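Local coordinates for protein extracellular ligand-binding receptor (Sphaerobacter thermophilus, PDB 4ZPJ) that probably binds a small solute outside the membrane as the substrate-binding protein of an ABC transporter, at residues L78-D83 with Q319-A324; T307-Y312 with G376-F381. All coordinates share one frame; numbering follows the deposited sequence.

Overall arrangement
Helix 316-328 joins the two contacts. In contact 1 it packs against helix 68-84, and its Phe321 and Val322 reach the loop and the hairpin that meet in contact 2. The contact centres lie about 13 Å apart, on the same side of the chain's centre, and contact 2 is the deeper, about 11 Å from that centre against about 17 Å. Phe321 bridges them, its CD2 lying 3.8 Å from Pro377 CG, while Val322 CG2 comes within 3.4 Å of Tyr309 OH. Their segments alternate along the chain. A zinc ion held by Glu317 and Glu320 borders the junction, about 8 Å from the side chain of Pro377.

Contact 1: residues L78-D83 with Q319-A324. With ZN (zinc ion), chain K.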
# COMPACT_ATOMS: atom_id res chain seq x y z
N LEU A 78 0.46 -9.60 9.11
CA LEU A 78 1.60 -10.51 9.09
C LEU A 78 1.43 -11.66 10.07
O LEU A 78 1.64 -12.81 9.68
CB LEU A 78 2.80 -9.66 9.40
CG LEU A 78 4.26 -10.00 9.29
CD1 LEU A 78 4.57 -11.12 10.25
CD2 LEU A 78 4.70 -10.26 7.86
N THR A 79 1.01 -11.39 11.32
CA THR A 79 0.88 -12.45 12.29
C THR A 79 -0.32 -13.33 12.02
O THR A 79 -0.25 -14.51 12.23
CB THR A 79 0.83 -11.95 13.75
OG1 THR A 79 -0.13 -10.89 13.88
CG2 THR A 79 2.15 -11.42 14.12
N LEU A 80 -1.41 -12.74 11.58
CA LEU A 80 -2.54 -13.51 11.12
C LEU A 80 -2.14 -14.55 10.06
O LEU A 80 -2.55 -15.69 10.17
CB LEU A 80 -3.62 -12.58 10.58
CG LEU A 80 -4.83 -13.36 10.13
CD1 LEU A 80 -5.46 -14.03 11.33
CD2 LEU A 80 -5.85 -12.49 9.44
N ALA A 81 -1.30 -14.17 9.08
CA ALA A 81 -0.86 -15.13 8.02
C ALA A 81 0.04 -16.16 8.55
O ALA A 81 -0.10 -17.31 8.19
CB ALA A 81 -0.14 -14.45 6.90
N LEU A 82 0.97 -15.77 9.42
CA LEU A 82 1.87 -16.77 9.93
C LEU A 82 1.15 -17.76 10.86
O LEU A 82 1.44 -18.96 10.85
CB LEU A 82 3.09 -16.14 10.61
CG LEU A 82 3.94 -15.40 9.56
CD1 LEU A 82 4.99 -14.51 10.18
CD2 LEU A 82 4.58 -16.36 8.58
N ASP A 83 0.19 -17.30 11.62
CA ASP A 83 -0.62 -18.20 12.42
C ASP A 83 -1.49 -19.16 11.60
O ASP A 83 -1.62 -20.31 11.98
CB ASP A 83 -1.50 -17.41 13.42
CG ASP A 83 -0.68 -16.81 14.54
OD1 ASP A 83 0.50 -17.20 14.58
OD2 ASP A 83 -1.17 -16.02 15.41
N GLN A 319 -13.29 -13.27 1.50
CA GLN A 319 -14.20 -13.57 2.60
C GLN A 319 -13.50 -14.33 3.76
O GLN A 319 -13.76 -14.04 4.91
CB GLN A 319 -15.43 -14.35 2.14
CG GLN A 319 -16.59 -13.43 1.77
CD GLN A 319 -17.80 -14.18 1.20
OE1 GLN A 319 -18.07 -14.10 -0.00
NE2 GLN A 319 -18.53 -14.93 2.05
N GLU A 320 -12.68 -15.31 3.42
CA GLU A 320 -11.88 -16.03 4.37
C GLU A 320 -10.93 -15.10 5.20
O GLU A 320 -10.95 -15.12 6.39
CB GLU A 320 -11.10 -17.09 3.62
CG GLU A 320 -10.06 -17.89 4.38
CD GLU A 320 -9.39 -18.91 3.46
OE1 GLU A 320 -10.07 -19.42 2.54
OE2 GLU A 320 -8.19 -19.16 3.62
N PHE A 321 -10.23 -14.19 4.56
CA PHE A 321 -9.38 -13.21 5.27
C PHE A 321 -10.18 -12.26 6.14
O PHE A 321 -9.80 -12.02 7.26
CB PHE A 321 -8.57 -12.46 4.25
CG PHE A 321 -7.83 -11.27 4.76
CD1 PHE A 321 -6.79 -11.42 5.64
CD2 PHE A 321 -8.08 -10.05 4.24
CE1 PHE A 321 -6.05 -10.34 6.07
CE2 PHE A 321 -7.38 -8.96 4.63
CZ PHE A 321 -6.36 -9.10 5.57
N VAL A 322 -11.34 -11.80 5.68
CA VAL A 322 -12.20 -10.94 6.52
C VAL A 322 -12.70 -11.71 7.75
O VAL A 322 -12.71 -11.18 8.89
CB VAL A 322 -13.41 -10.39 5.76
CG1 VAL A 322 -14.28 -9.55 6.66
CG2 VAL A 322 -12.97 -9.50 4.62
N GLU A 323 -13.11 -12.96 7.54
CA GLU A 323 -13.61 -13.76 8.68
C GLU A 323 -12.55 -14.01 9.72
O GLU A 323 -12.81 -13.85 10.90
CB GLU A 323 -14.13 -15.11 8.22
CG GLU A 323 -15.53 -14.96 7.72
CD GLU A 323 -15.97 -16.12 6.88
OE1 GLU A 323 -15.27 -17.19 6.86
OE2 GLU A 323 -17.02 -15.93 6.23
N ALA A 324 -11.35 -14.41 9.28
CA ALA A 324 -10.28 -14.68 10.22
C ALA A 324 -9.79 -13.37 10.87
O ALA A 324 -9.37 -13.35 12.05
CB ALA A 324 -9.16 -15.42 9.51
ZN ZN K . -7.52 -19.62 1.25
O HOH W 1 -5.30 -19.44 2.31
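One turn before Ala324, which packs against Leu80, Glu320 binds a zinc ion through OE2 at 2.5 Å. Glu320 OE1 stays 2.9 Å from the zinc, longer than a bond, so OE2 is the ligand atom. CG of Glu320 is anti to the backbone N (chi1 173°), and the extended chain beyond it carries the carboxylate out to the ion. A water stands 2.5 Å from the zinc, and Glu317 OE1, three residues earlier on the same helix, is a further ligand. Between residues 78-83 and 319-324 themselves the packing is apolar. It joins helix 68-84, which follows strand 55-61 of the six-stranded sheet in this periplasmic-binding-protein fold, to helix 316-328, more than 200 residues later. Leu80 points toward the second helix and straddles one of its turns with its two methyls. Leu80 CD2 meets Phe321 CE1 obliquely at 4.0 Å, whereas Leu80 CD1 rests 4.0 Å from Ala324 O and 4.4 Å from Ala324 CB. The anti first torsion of Phe321 (chi1 170°) brings the CE1 end of its ring to Leu80, and Tyr342 and Pro334 pack on that ring. One turn beyond Leu80, Asp83 OD2 forms a salt bridge with Arg328 NH2 between the same two helices.

Contact 2: residues T307-Y312 with G376-F381; sequences TLYTAY and GPAGNF
From Thr307, the last residue of strand 304-307, the chain runs on as an irregular loop, while Gly376 to Gly379 form a type I turn closing a two-residue hairpin. Two backbone bonds seal it, Gly376 N to Gly379 O at 2.8 Å and Gly379 N to Gly376 O at 3.0 Å. The segments come nearest at Tyr309 and Ala378, whose CA atoms are 5.5 Å apart. Tyr309 has CG anti to its N (chi1 -175°), which sends the ring across Pro377 at about a right angle. Pro377 O lies in the ring plane, 3.3 Å from Tyr309 CE1; Pro377 CB lies out of it, 3.5 Å from the same CE1. The Pro377 oxygen takes a hydrogen bond from Asn313 ND2. Ala378 CB is 4.1 Å from Tyr309 CD1 and a tight 3.2 Å from Leu308 O. At the far ring end, Tyr309 OH is hydrogen-bonded to Ser318 OG. With an alanine here, Pro377 and Ala378 would probably face a gap where the ring lay, and Ser318 OG would lose its hydroxyl partner. Tyr339 of helix 336-354 lies nearly parallel to the Tyr309 ring, Tyr342 packs on Pro377, and the hairpin leads through strand 379-383 to 390-401, which also pairs with 304-307.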
# COMPACT_ATOMS: atom_id res chain seq x y z
N THR A 307 -7.65 0.93 -5.68
CA THR A 307 -7.10 0.47 -4.42
C THR A 307 -6.52 -0.94 -4.48
O THR A 307 -6.80 -1.74 -5.40
CB THR A 307 -8.13 0.53 -3.27
OG1 THR A 307 -7.46 0.41 -1.98
CG2 THR A 307 -9.19 -0.54 -3.43
N LEU A 308 -5.72 -1.23 -3.48
CA LEU A 308 -5.06 -2.52 -3.33
C LEU A 308 -6.07 -3.57 -2.80
O LEU A 308 -5.97 -4.74 -3.10
CB LEU A 308 -3.89 -2.33 -2.38
CG LEU A 308 -2.53 -2.98 -2.57
CD1 LEU A 308 -1.84 -2.70 -3.89
CD2 LEU A 308 -1.68 -2.51 -1.40
N TYR A 309 -7.02 -3.14 -1.99
CA TYR A 309 -7.86 -4.09 -1.25
C TYR A 309 -9.03 -3.38 -0.63
O TYR A 309 -8.88 -2.26 -0.17
CB TYR A 309 -7.10 -4.84 -0.12
CG TYR A 309 -8.00 -5.90 0.54
CD1 TYR A 309 -8.47 -6.98 -0.18
CD2 TYR A 309 -8.42 -5.77 1.82
CE1 TYR A 309 -9.35 -7.90 0.39
CE2 TYR A 309 -9.29 -6.67 2.39
CZ TYR A 309 -9.77 -7.72 1.68
OH TYR A 309 -10.65 -8.63 2.30
N THR A 310 -10.17 -4.07 -0.59
CA THR A 310 -11.30 -3.69 0.23
C THR A 310 -11.88 -4.98 0.77
O THR A 310 -11.94 -5.95 0.04
CB THR A 310 -12.40 -2.99 -0.61
OG1 THR A 310 -13.60 -2.87 0.14
CG2 THR A 310 -12.71 -3.79 -1.96
N ALA A 311 -12.31 -4.94 2.05
CA ALA A 311 -13.00 -5.99 2.73
C ALA A 311 -14.33 -6.43 2.08
O ALA A 311 -14.86 -7.56 2.35
CB ALA A 311 -13.20 -5.57 4.17
N TYR A 312 -14.86 -5.62 1.17
CA TYR A 312 -16.09 -6.00 0.44
C TYR A 312 -15.83 -6.71 -0.88
O TYR A 312 -16.74 -6.84 -1.69
CB TYR A 312 -17.02 -4.78 0.23
CG TYR A 312 -17.49 -4.26 1.60
CD1 TYR A 312 -18.65 -4.78 2.25
CD2 TYR A 312 -16.69 -3.39 2.31
CE1 TYR A 312 -19.00 -4.35 3.53
CE2 TYR A 312 -17.04 -2.95 3.58
CZ TYR A 312 -18.18 -3.44 4.19
OH TYR A 312 -18.44 -2.97 5.45
N GLY A 376 -4.64 -14.40 -3.39
CA GLY A 376 -4.87 -13.70 -2.14
C GLY A 376 -6.21 -12.98 -2.06
O GLY A 376 -7.08 -13.08 -2.95
N PRO A 377 -6.39 -12.21 -0.99
CA PRO A 377 -7.66 -11.57 -0.78
C PRO A 377 -8.01 -10.54 -1.83
O PRO A 377 -9.19 -10.20 -1.94
CB PRO A 377 -7.54 -10.94 0.59
CG PRO A 377 -6.34 -11.52 1.25
CD PRO A 377 -5.50 -12.17 0.20
N ALA A 378 -7.04 -10.02 -2.58
CA ALA A 378 -7.33 -9.04 -3.66
C ALA A 378 -7.32 -9.71 -5.02
O ALA A 378 -7.73 -9.13 -6.01
CB ALA A 378 -6.36 -7.89 -3.62
N GLY A 379 -6.91 -10.97 -5.07
CA GLY A 379 -6.68 -11.65 -6.36
C GLY A 379 -5.31 -12.25 -6.36
O GLY A 379 -4.64 -12.40 -5.28
N ASN A 380 -4.86 -12.60 -7.54
CA ASN A 380 -3.61 -13.30 -7.65
C ASN A 380 -2.42 -12.35 -7.43
O ASN A 380 -2.50 -11.16 -7.73
CB ASN A 380 -3.55 -14.03 -8.97
CG ASN A 380 -4.61 -15.12 -9.06
OD1 ASN A 380 -5.45 -15.12 -9.94
ND2 ASN A 380 -4.62 -16.01 -8.12
N PHE A 381 -1.38 -12.90 -6.83
CA PHE A 381 -0.24 -12.18 -6.45
C PHE A 381 0.96 -13.00 -6.86
O PHE A 381 1.05 -14.25 -6.59
CB PHE A 381 -0.18 -11.92 -4.94
CG PHE A 381 1.08 -11.17 -4.51
CD1 PHE A 381 2.26 -11.84 -4.33
CD2 PHE A 381 1.07 -9.78 -4.36
CE1 PHE A 381 3.43 -11.15 -3.97
CE2 PHE A 381 2.19 -9.08 -4.00
CZ PHE A 381 3.39 -9.78 -3.79